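Local coordinates for thiosulfate sulfurtransferase YnjE (PDB 2WLR), which catalyses the transfer of sulfur from thiosulfate to cyanide, yielding thiocyanate and sulfite, as a periplasmic monomer built from rhodanese domains, at residues D170-E176 and M194-H198; K185-L191 and I222-A226; H202-L208 and V228-L234; L119-L125 and Y377-G382. The contacts are given in a common frame with arbitrary orientation. Numbering follows the deposited sequence.

Contact 1: residues D170-E176 and M194-H198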
# COMPACT_ATOMS: atom_id res chain seq x y z
N ASP A 170 19.74 5.62 3.62
CA ASP A 170 20.18 6.59 2.62
C ASP A 170 18.98 7.52 2.35
O ASP A 170 17.92 7.35 2.96
CB ASP A 170 20.65 5.80 1.38
CG ASP A 170 21.27 6.64 0.30
OD1 ASP A 170 21.74 7.77 0.55
OD2 ASP A 170 21.32 6.11 -0.84
N TYR A 171 19.16 8.52 1.49
CA TYR A 171 18.10 9.43 1.10
C TYR A 171 18.08 9.59 -0.40
O TYR A 171 19.14 9.74 -1.05
CB TYR A 171 18.32 10.80 1.73
CG TYR A 171 17.26 11.82 1.37
CD1 TYR A 171 16.10 11.95 2.14
CD2 TYR A 171 17.41 12.66 0.25
CE1 TYR A 171 15.13 12.86 1.80
CE2 TYR A 171 16.42 13.59 -0.07
CZ TYR A 171 15.29 13.70 0.72
OH TYR A 171 14.29 14.61 0.46
N ILE A 172 16.89 9.50 -1.00
CA ILE A 172 16.74 9.78 -2.42
C ILE A 172 15.74 10.93 -2.55
O ILE A 172 14.63 10.89 -2.02
CB ILE A 172 16.25 8.56 -3.24
CG1 ILE A 172 17.35 7.53 -3.38
CG2 ILE A 172 15.78 8.99 -4.66
CD1 ILE A 172 16.88 6.25 -4.01
N ASP A 173 16.15 11.97 -3.29
CA ASP A 173 15.29 13.06 -3.71
C ASP A 173 14.48 12.52 -4.90
O ASP A 173 15.07 12.00 -5.86
CB ASP A 173 16.23 14.21 -4.12
CG ASP A 173 15.53 15.47 -4.58
OD1 ASP A 173 14.34 15.48 -4.96
OD2 ASP A 173 16.27 16.48 -4.65
N THR A 174 13.16 12.65 -4.87
CA THR A 174 12.33 12.19 -5.99
C THR A 174 12.71 12.86 -7.32
O THR A 174 12.51 12.29 -8.39
CB THR A 174 10.84 12.40 -5.71
OG1 THR A 174 10.58 13.75 -5.33
CG2 THR A 174 10.35 11.48 -4.58
N ASN A 175 13.28 14.06 -7.27
CA ASN A 175 13.76 14.69 -8.49
C ASN A 175 14.91 13.93 -9.16
O ASN A 175 15.27 14.23 -10.30
CB ASN A 175 14.18 16.14 -8.22
CG ASN A 175 13.00 17.05 -7.86
OD1 ASN A 175 13.13 17.95 -7.02
ND2 ASN A 175 11.85 16.83 -8.49
N GLU A 176 15.51 12.96 -8.47
CA GLU A 176 16.50 12.06 -9.09
C GLU A 176 15.85 11.03 -10.01
O GLU A 176 16.55 10.38 -10.78
CB GLU A 176 17.33 11.31 -8.05
CG GLU A 176 18.14 12.18 -7.13
CD GLU A 176 18.87 11.37 -6.08
OE1 GLU A 176 19.67 10.49 -6.47
OE2 GLU A 176 18.64 11.58 -4.87
N MSE A 194 21.53 6.93 -11.40
CA MSE A 194 20.96 7.06 -10.07
C MSE A 194 21.18 5.79 -9.24
O MSE A 194 21.57 5.83 -8.08
CB MSE A 194 19.46 7.40 -10.22
CG MSE A 194 18.66 7.54 -8.89
SE MSE A 194 18.04 5.83 -8.19
CE MSE A 194 16.74 5.29 -9.55
N LEU A 195 20.94 4.65 -9.89
CA LEU A 195 21.06 3.35 -9.24
C LEU A 195 22.52 3.14 -8.79
O LEU A 195 22.78 2.74 -7.64
CB LEU A 195 20.55 2.21 -10.12
CG LEU A 195 19.03 2.21 -10.37
CD1 LEU A 195 18.67 1.44 -11.61
CD2 LEU A 195 18.30 1.61 -9.14
N ALA A 196 23.45 3.43 -9.70
CA ALA A 196 24.87 3.30 -9.38
C ALA A 196 25.26 4.15 -8.19
O ALA A 196 25.91 3.67 -7.24
CB ALA A 196 25.74 3.66 -10.58
N LYS A 197 24.84 5.40 -8.20
CA LYS A 197 25.19 6.38 -7.16
C LYS A 197 24.69 5.97 -5.78
O LYS A 197 25.36 6.17 -4.78
CB LYS A 197 24.59 7.73 -7.57
CG LYS A 197 24.86 8.98 -6.76
CD LYS A 197 23.70 10.05 -6.99
CE LYS A 197 23.18 10.21 -8.46
NZ LYS A 197 21.66 10.49 -8.64
N HIS A 198 23.51 5.37 -5.73
CA HIS A 198 22.96 4.87 -4.47
C HIS A 198 23.32 3.41 -4.16
O HIS A 198 22.79 2.82 -3.21
CB HIS A 198 21.44 5.09 -4.44
CG HIS A 198 21.07 6.53 -4.44
ND1 HIS A 198 21.05 7.29 -3.30
CD2 HIS A 198 20.80 7.37 -5.47
CE1 HIS A 198 20.72 8.53 -3.61
NE2 HIS A 198 20.58 8.61 -4.93
O HOH W 1 21.62 3.35 -0.68

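Contact 2: residues K185-L191 and I222-A226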
# COMPACT_ATOMS: atom_id res chain seq x y z
N LYS A 185 9.14 9.79 -15.45
CA LYS A 185 10.44 9.27 -15.03
C LYS A 185 11.54 9.75 -15.98
O LYS A 185 11.33 9.99 -17.16
CB LYS A 185 10.43 7.74 -14.97
CG LYS A 185 10.25 7.04 -16.31
CD LYS A 185 10.34 5.54 -16.13
CE LYS A 185 9.72 4.82 -17.30
NZ LYS A 185 10.38 5.16 -18.58
N VAL A 186 12.73 9.91 -15.41
CA VAL A 186 13.93 10.18 -16.23
C VAL A 186 14.28 9.00 -17.16
O VAL A 186 13.77 7.89 -17.03
CB VAL A 186 15.13 10.58 -15.32
CG1 VAL A 186 14.78 11.89 -14.51
CG2 VAL A 186 15.55 9.42 -14.40
N SER A 187 15.19 9.27 -18.09
CA SER A 187 15.61 8.27 -19.06
C SER A 187 16.26 7.06 -18.40
O SER A 187 16.78 7.14 -17.28
CB SER A 187 16.58 8.88 -20.06
OG SER A 187 17.81 9.19 -19.43
N ASP A 188 16.29 5.96 -19.14
CA ASP A 188 16.95 4.73 -18.67
C ASP A 188 18.40 5.03 -18.27
O ASP A 188 18.87 4.57 -17.25
CB ASP A 188 16.89 3.62 -19.70
CG ASP A 188 15.46 3.20 -20.03
OD1 ASP A 188 14.55 3.42 -19.16
OD2 ASP A 188 15.27 2.64 -21.11
N GLU A 189 19.11 5.83 -19.07
CA GLU A 189 20.50 6.16 -18.76
C GLU A 189 20.65 6.93 -17.45
O GLU A 189 21.62 6.77 -16.69
CB GLU A 189 21.18 7.04 -19.85
CG GLU A 189 20.90 6.94 -21.32
CD GLU A 189 19.52 7.41 -21.81
OE1 GLU A 189 19.32 8.55 -22.34
OE2 GLU A 189 18.66 6.55 -21.76
N GLN A 190 19.75 7.89 -17.22
CA GLN A 190 19.75 8.61 -15.96
C GLN A 190 19.35 7.70 -14.80
O GLN A 190 19.92 7.82 -13.72
CB GLN A 190 18.86 9.87 -16.00
CG GLN A 190 19.41 10.98 -16.87
CD GLN A 190 20.67 11.65 -16.33
OE1 GLN A 190 21.27 12.51 -17.00
NE2 GLN A 190 21.07 11.30 -15.12
N LEU A 191 18.41 6.78 -15.00
CA LEU A 191 18.12 5.80 -13.95
C LEU A 191 19.34 4.95 -13.61
O LEU A 191 19.62 4.68 -12.45
CB LEU A 191 16.95 4.88 -14.33
CG LEU A 191 15.58 5.58 -14.43
CD1 LEU A 191 14.54 4.53 -14.87
CD2 LEU A 191 15.16 6.25 -13.16
N ILE A 222 9.50 2.80 -10.11
CA ILE A 222 10.48 3.11 -11.15
C ILE A 222 11.69 2.17 -11.06
O ILE A 222 12.19 1.68 -12.06
CB ILE A 222 10.87 4.59 -11.10
CG1 ILE A 222 9.72 5.44 -11.65
CG2 ILE A 222 12.13 4.86 -11.96
CD1 ILE A 222 9.79 6.90 -11.29
N MSE A 223 12.09 1.82 -9.84
CA MSE A 223 13.15 0.82 -9.67
C MSE A 223 12.76 -0.54 -10.18
O MSE A 223 13.60 -1.26 -10.77
CB MSE A 223 13.58 0.72 -8.22
CG MSE A 223 14.34 1.93 -7.76
SE MSE A 223 15.06 1.66 -5.98
CE MSE A 223 16.03 3.40 -5.88
N LEU A 224 11.50 -0.94 -9.97
CA LEU A 224 11.03 -2.25 -10.46
C LEU A 224 11.05 -2.26 -12.00
O LEU A 224 11.49 -3.22 -12.62
CB LEU A 224 9.63 -2.58 -9.94
CG LEU A 224 9.60 -2.99 -8.48
CD1 LEU A 224 8.15 -2.92 -7.99
CD2 LEU A 224 10.15 -4.39 -8.24
N TYR A 225 10.59 -1.18 -12.61
CA TYR A 225 10.69 -1.00 -14.04
C TYR A 225 12.14 -1.18 -14.51
O TYR A 225 12.40 -1.89 -15.50
CB TYR A 225 10.17 0.40 -14.42
CG TYR A 225 10.65 0.93 -15.73
CD1 TYR A 225 10.00 0.62 -16.90
CD2 TYR A 225 11.76 1.76 -15.78
CE1 TYR A 225 10.46 1.11 -18.13
CE2 TYR A 225 12.24 2.23 -16.99
CZ TYR A 225 11.57 1.91 -18.16
OH TYR A 225 12.07 2.41 -19.37
N ALA A 226 13.07 -0.52 -13.84
CA ALA A 226 14.48 -0.54 -14.23
C ALA A 226 15.05 -1.95 -14.20
O ALA A 226 15.85 -2.32 -15.04
CB ALA A 226 15.27 0.37 -13.37

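Contact 3: residues H202-L208 and V228-L234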
# COMPACT_ATOMS: atom_id res chain seq x y z
N HIS A 202 20.90 -4.88 -9.58
CA HIS A 202 19.61 -5.53 -9.82
C HIS A 202 19.24 -6.52 -8.69
O HIS A 202 18.06 -6.77 -8.43
CB HIS A 202 19.59 -6.19 -11.20
CG HIS A 202 20.22 -7.55 -11.26
ND1 HIS A 202 21.59 -7.73 -11.25
CD2 HIS A 202 19.67 -8.78 -11.35
CE1 HIS A 202 21.85 -9.03 -11.33
NE2 HIS A 202 20.71 -9.68 -11.40
N ASP A 203 20.26 -7.08 -8.04
CA ASP A 203 20.08 -8.09 -7.00
C ASP A 203 20.28 -7.52 -5.60
O ASP A 203 20.42 -8.29 -4.64
CB ASP A 203 20.99 -9.31 -7.23
CG ASP A 203 22.47 -8.96 -7.27
OD1 ASP A 203 22.84 -7.77 -7.26
OD2 ASP A 203 23.26 -9.94 -7.32
N THR A 204 20.28 -6.20 -5.46
CA THR A 204 20.24 -5.55 -4.17
C THR A 204 18.78 -5.38 -3.76
O THR A 204 17.99 -4.84 -4.54
CB THR A 204 20.84 -4.15 -4.21
OG1 THR A 204 22.16 -4.21 -4.78
CG2 THR A 204 20.90 -3.51 -2.81
N THR A 205 18.43 -5.83 -2.56
CA THR A 205 17.09 -5.57 -2.02
C THR A 205 17.02 -4.12 -1.58
O THR A 205 17.88 -3.64 -0.88
CB THR A 205 16.74 -6.46 -0.82
OG1 THR A 205 16.77 -7.83 -1.23
CG2 THR A 205 15.33 -6.10 -0.26
N VAL A 206 15.97 -3.42 -2.00
CA VAL A 206 15.80 -2.01 -1.61
C VAL A 206 14.51 -1.88 -0.80
O VAL A 206 13.43 -2.25 -1.29
CB VAL A 206 15.77 -1.10 -2.81
CG1 VAL A 206 15.56 0.33 -2.36
CG2 VAL A 206 17.08 -1.21 -3.67
N ILE A 207 14.64 -1.36 0.40
CA ILE A 207 13.49 -1.07 1.26
C ILE A 207 13.35 0.45 1.31
O ILE A 207 14.20 1.14 1.86
CB ILE A 207 13.64 -1.70 2.66
CG1 ILE A 207 13.90 -3.21 2.54
CG2 ILE A 207 12.41 -1.44 3.51
CD1 ILE A 207 15.03 -3.66 3.36
N LEU A 208 12.27 0.96 0.77
CA LEU A 208 11.99 2.39 0.72
C LEU A 208 10.95 2.77 1.75
O LEU A 208 9.99 2.03 2.03
CB LEU A 208 11.50 2.78 -0.68
CG LEU A 208 12.61 2.84 -1.74
CD1 LEU A 208 12.13 2.38 -3.10
CD2 LEU A 208 13.21 4.27 -1.78
N VAL A 228 15.41 -3.63 -10.62
CA VAL A 228 15.69 -4.07 -9.24
C VAL A 228 14.67 -5.16 -8.89
O VAL A 228 13.47 -4.93 -8.96
CB VAL A 228 15.65 -2.92 -8.20
CG1 VAL A 228 16.07 -3.42 -6.81
CG2 VAL A 228 16.55 -1.75 -8.62
N LYS A 229 15.13 -6.37 -8.58
CA LYS A 229 14.24 -7.51 -8.44
C LYS A 229 13.39 -7.43 -7.18
O LYS A 229 12.19 -7.72 -7.22
CB LYS A 229 15.04 -8.81 -8.47
CG LYS A 229 15.76 -9.08 -9.78
CD LYS A 229 16.53 -10.41 -9.80
CE LYS A 229 16.72 -10.91 -11.24
NZ LYS A 229 15.43 -11.31 -11.90
N ASP A 230 14.01 -7.06 -6.07
CA ASP A 230 13.40 -7.11 -4.75
C ASP A 230 13.32 -5.69 -4.18
O ASP A 230 14.29 -5.17 -3.68
CB ASP A 230 14.19 -8.09 -3.87
CG ASP A 230 13.60 -8.26 -2.47
OD1 ASP A 230 12.48 -7.76 -2.23
OD2 ASP A 230 14.27 -8.93 -1.65
N VAL A 231 12.14 -5.08 -4.34
CA VAL A 231 11.85 -3.75 -3.86
C VAL A 231 10.65 -3.87 -2.91
O VAL A 231 9.62 -4.47 -3.25
CB VAL A 231 11.53 -2.75 -4.98
CG1 VAL A 231 11.25 -1.38 -4.41
CG2 VAL A 231 12.67 -2.66 -6.00
N ARG A 232 10.79 -3.26 -1.75
CA ARG A 232 9.83 -3.32 -0.66
C ARG A 232 9.57 -1.94 -0.11
O ARG A 232 10.37 -1.00 -0.32
CB ARG A 232 10.34 -4.22 0.44
CG ARG A 232 10.79 -5.54 -0.08
CD ARG A 232 11.06 -6.51 1.02
NE ARG A 232 11.79 -7.67 0.56
CZ ARG A 232 11.98 -8.76 1.30
NH1 ARG A 232 11.41 -8.88 2.49
NH2 ARG A 232 12.74 -9.73 0.82
N LEU A 233 8.44 -1.80 0.57
CA LEU A 233 8.06 -0.54 1.23
C LEU A 233 7.89 -0.80 2.69
O LEU A 233 7.39 -1.84 3.09
CB LEU A 233 6.70 -0.04 0.76
CG LEU A 233 6.57 0.41 -0.68
CD1 LEU A 233 5.10 0.85 -0.95
CD2 LEU A 233 7.56 1.53 -1.01
N LEU A 234 8.22 0.19 3.50
CA LEU A 234 7.75 0.20 4.88
C LEU A 234 6.29 0.64 4.93
O LEU A 234 5.96 1.76 4.63
CB LEU A 234 8.59 1.13 5.75
CG LEU A 234 8.18 1.33 7.21
CD1 LEU A 234 8.13 -0.01 7.98
CD2 LEU A 234 9.11 2.30 7.92
O HOH W 2 16.93 -6.86 -5.87

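Contact 4: residues L119-L125 and Y377-G382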
# COMPACT_ATOMS: atom_id res chain seq x y z
N LEU A 119 -1.67 -12.09 2.26
CA LEU A 119 -1.27 -11.46 1.01
C LEU A 119 -0.28 -12.31 0.28
O LEU A 119 0.69 -12.74 0.88
CB LEU A 119 -0.57 -10.12 1.23
CG LEU A 119 -1.33 -8.98 1.82
CD1 LEU A 119 -0.42 -7.75 1.85
CD2 LEU A 119 -2.60 -8.69 0.97
N PRO A 120 -0.52 -12.57 -1.00
CA PRO A 120 0.39 -13.35 -1.80
C PRO A 120 1.83 -12.92 -1.65
O PRO A 120 2.71 -13.77 -1.58
CB PRO A 120 -0.13 -13.12 -3.22
CG PRO A 120 -1.54 -12.92 -3.04
CD PRO A 120 -1.73 -12.20 -1.75
N HIS A 121 2.08 -11.61 -1.54
CA HIS A 121 3.45 -11.14 -1.35
C HIS A 121 3.52 -10.16 -0.20
O HIS A 121 4.06 -9.08 -0.34
CB HIS A 121 3.96 -10.50 -2.62
CG HIS A 121 3.84 -11.40 -3.81
ND1 HIS A 121 4.67 -12.48 -4.02
CD2 HIS A 121 2.96 -11.39 -4.83
CE1 HIS A 121 4.31 -13.08 -5.14
NE2 HIS A 121 3.26 -12.46 -5.64
N PHE A 122 3.04 -10.58 0.97
CA PHE A 122 3.09 -9.77 2.17
C PHE A 122 4.52 -9.23 2.47
O PHE A 122 4.66 -8.15 3.06
CB PHE A 122 2.55 -10.54 3.39
CG PHE A 122 3.44 -11.64 3.86
CD1 PHE A 122 4.45 -11.36 4.75
CD2 PHE A 122 3.31 -12.93 3.40
CE1 PHE A 122 5.30 -12.30 5.19
CE2 PHE A 122 4.17 -13.92 3.85
CZ PHE A 122 5.20 -13.59 4.74
N GLU A 123 5.53 -9.99 2.10
CA GLU A 123 6.89 -9.64 2.44
C GLU A 123 7.38 -8.37 1.75
O GLU A 123 8.40 -7.82 2.12
CB GLU A 123 7.83 -10.82 2.13
CG GLU A 123 8.15 -11.08 0.67
CD GLU A 123 7.02 -11.71 -0.13
OE1 GLU A 123 6.06 -12.26 0.46
OE2 GLU A 123 7.12 -11.69 -1.37
N GLN A 124 6.62 -7.90 0.77
CA GLN A 124 6.93 -6.62 0.12
C GLN A 124 6.55 -5.42 0.93
O GLN A 124 6.98 -4.31 0.61
CB GLN A 124 6.24 -6.54 -1.22
CG GLN A 124 6.80 -7.54 -2.25
CD GLN A 124 5.91 -7.77 -3.45
OE1 GLN A 124 4.83 -7.19 -3.60
NE2 GLN A 124 6.39 -8.63 -4.35
N LEU A 125 5.70 -5.60 1.93
CA LEU A 125 5.20 -4.51 2.80
C LEU A 125 5.69 -4.79 4.18
O LEU A 125 5.03 -5.44 4.99
CB LEU A 125 3.67 -4.42 2.77
CG LEU A 125 3.10 -3.96 1.44
CD1 LEU A 125 1.60 -4.12 1.43
CD2 LEU A 125 3.43 -2.53 1.09
N TYR A 377 0.60 -1.69 -3.77
CA TYR A 377 -0.41 -2.49 -3.06
C TYR A 377 -0.95 -3.64 -3.94
O TYR A 377 -0.98 -4.77 -3.51
CB TYR A 377 -1.54 -1.61 -2.55
CG TYR A 377 -1.15 -0.57 -1.53
CD1 TYR A 377 0.04 -0.69 -0.76
CD2 TYR A 377 -1.91 0.58 -1.35
CE1 TYR A 377 0.40 0.25 0.16
CE2 TYR A 377 -1.55 1.52 -0.41
CZ TYR A 377 -0.39 1.34 0.33
OH TYR A 377 -0.04 2.30 1.26
N ALA A 378 -1.33 -3.35 -5.18
CA ALA A 378 -1.83 -4.39 -6.08
C ALA A 378 -0.79 -5.47 -6.34
O ALA A 378 -1.11 -6.63 -6.40
CB ALA A 378 -2.25 -3.75 -7.42
N ARG A 379 0.48 -5.08 -6.46
CA ARG A 379 1.57 -6.02 -6.59
C ARG A 379 1.64 -6.96 -5.36
O ARG A 379 1.70 -8.19 -5.51
CB ARG A 379 2.88 -5.25 -6.76
CG ARG A 379 4.12 -6.13 -6.85
CD ARG A 379 5.36 -5.27 -6.99
NE ARG A 379 6.63 -5.99 -6.86
CZ ARG A 379 7.50 -5.86 -5.86
NH1 ARG A 379 7.25 -5.12 -4.78
NH2 ARG A 379 8.63 -6.56 -5.90
N ALA A 380 1.57 -6.39 -4.15
CA ALA A 380 1.60 -7.17 -2.90
C ALA A 380 0.37 -8.08 -2.79
O ALA A 380 0.41 -9.19 -2.23
CB ALA A 380 1.67 -6.21 -1.72
N MSE A 381 -0.73 -7.62 -3.38
CA MSE A 381 -1.99 -8.37 -3.44
C MSE A 381 -1.97 -9.49 -4.46
O MSE A 381 -2.96 -10.23 -4.57
CB MSE A 381 -3.14 -7.41 -3.75
CG MSE A 381 -3.52 -6.57 -2.57
SE MSE A 381 -4.54 -4.93 -3.01
CE MSE A 381 -6.18 -5.58 -3.72
N GLY A 382 -0.92 -9.57 -5.27
CA GLY A 382 -0.75 -10.65 -6.22
C GLY A 382 -1.43 -10.39 -7.55
O GLY A 382 -1.60 -11.33 -8.33
O HOH W 3 4.69 -4.45 -3.65

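Contact 1: residues D170-E176 and M194-H198
Both nitrogens of one imidazole are spent on carboxylates here, a clear case of how a histidine just past a helix end can be tied to a neighbouring strand. His-198 ND1 donates to Asp-170 OD2 at 2.7 Å, and His-198 NE2 donates to Glu-176 OE1 at 2.6 Å; both bonds are nearly straight and lie near the ring plane. With an acceptor at each nitrogen, the geometry is consistent with a ring protonated on both. Glu-176 OE1 also takes a salt bridge from Lys-197 NZ (2.9 Å), while Glu-176 OE2 accepts from the backbone Asp-173 N at 3.0 Å, so this carboxylate also bonds back to the chain at the end of its own strand. A water bridges Asp-170 OD2 and His-198 O, donating 2.8 Å bonds to both. Over one face of the imidazole lies Ile-172, its CG1 3.6 Å from the ring centroid in a CH-pi contact. Deeper in, Ile-172 CD1 approaches the selenium of selenomethionine Met-194 (SE) at 4.4 Å, and both side chains also meet Met-223 of helix 213-226. The arrangement joins the outermost strand 170-173 of a five-stranded parallel sheet to the end of helix 188-197, an alpha/beta packing of the rhodanese fold, away from the catalytic cysteine.

Contact 2: residues K185-L191 and I222-A226
Lys-185 lays its aliphatic chain over the ring of Tyr-225, with CE 3.7 Å from the ring centroid and close to the ring normal, a CH-pi contact. The setting is helix-against-helix packing in a rhodanese domain: the start of helix 188-197 and the residues leading into it meet the last turn of helix 213-226. Ser-187 is the N-cap of the first helix, its OG accepting from Gln-190 N at 3.2 Å. Asp-188, in the first turn, reaches the tyrosine, and Leu-191, about one turn further on, faces the other helix. Leu-191 CD2 packs on Ile-222 CG2 at 3.5 Å, and Leu-191 CD1 meets the ring edge at Tyr-225 CE2 (3.9 Å). Beyond the pair, Met-273 of strand 273-274 touches Lys-185, Ile-222 and Tyr-225, bringing the third rhodanese domain against this corner of the second. The phenol itself donates to a charged acceptor: Tyr-225 OH to Asp-188 OD1 at 2.7 Å.

Contact 3: residues H202-L208 and V228-L234
Two parallel strands show the usual economy of sheet hydrogen bonding, in which one strand offers both the N-H and the C=O of alternate residues. Val-206 N donates to Asp-230 O (3.0 Å) and Val-206 O accepts from Arg-232 N (2.9 Å); two residues on, Leu-208 N donates to Arg-232 O (2.9 Å) and Leu-208 O accepts from Leu-234 N (2.9 Å). Ile-207, between them, turns its backbone to strand 148-154 and bonds with Lys-149 and Ile-151. Before the strands pair, the chains are held by Lys-229 N to His-202 O at 3.0 Å. A water fills the gap that follows, donating to His-202 O (2.8 Å) and weakly to Thr-204 O (2.6 Å) while accepting from Asp-230 N (2.9 Å). The Asp-230 carboxylate is equally well served: OD2 accepts from Thr-205 OG1 (2.8 Å) and from Arg-232 NH2 (3.0 Å), and OD1 from Arg-232 NE (2.9 Å). Arg-232 NH1 bonds to Ala-142 O outside the pair. Val-206, Leu-208 and Val-231 pack on helix 213-226 from one face; Ile-207 and Arg-232 meet Trp-130 of helix 128-135 on the other. Strand 205-209, helix 213-226 and strand 231-234 thus form a beta-alpha-beta crossover, and helices on both faces of the parallel sheet complete the three-layer rhodanese architecture.

Contact 4: residues L119-L125 and Y377-G382
Leu-119 opens the segment against the end of helix 369-380, its CD1 4.4 Å from Ala-380 CB and its CD2 4.2 Å from Met-381 CG. Pro-120 follows over the helix terminus, with CG 3.4 Å from Met-381 O and CB 3.9 Å from Gly-382 CA. Gly-382 closes the helix in a Schellman motif with positive phi, and a beta carbon there would clash with the proline ring. The one direct hydrogen bond comes next: His-121 N donates to Ala-380 O at 3.0 Å, using a carbonyl of the final turn. A short 3-10 turn over 122-124 then brings Gln-124 alongside Arg-379. Gln-124 CD lies 3.3 Å from Arg-379 NH1, over a face of the guanidinium, and a water links them, donating to Gln-124 OE1 (2.7 Å) and accepting from Arg-379 NH1 (2.9 Å). Leu-125 finishes the path, with CD1 on Ala-380 CB at 3.8 Å and CD2 at the edge of the Tyr-377 ring, 4.2 Å from CE1. The linker thus crosses the helix end of the third rhodanese domain: helix 343-351 touches Leu-119 and Met-381, Trp-34 of the first domain meets Phe-122 edge-to-face, and Arg-379 NH1 reaches Val-231 O on strand 231-234.

How the contacts relate
Contacts 1, 2 and 3 show how one rhodanese domain is assembled, and contact 4 how domains are joined. The first three lie within the second domain, their centres 11 to 14 Å apart. Contacts 1 and 2 share helix 188-197, and their segments alternate along the chain; those of contacts 2 and 3 alternate too; contact 1 closes before contact 3 opens. Met-223 on helix 213-226 connects all three, packing on Ile-172, Met-194 and Val-206. All are nested inside the long loop closed by contact 4, whose centre is about 13 Å from that of contact 3. There Gln-124 O meets Leu-233 N at 2.9 Å, so the interdomain linker runs directly into the edge of the second domain's sheet.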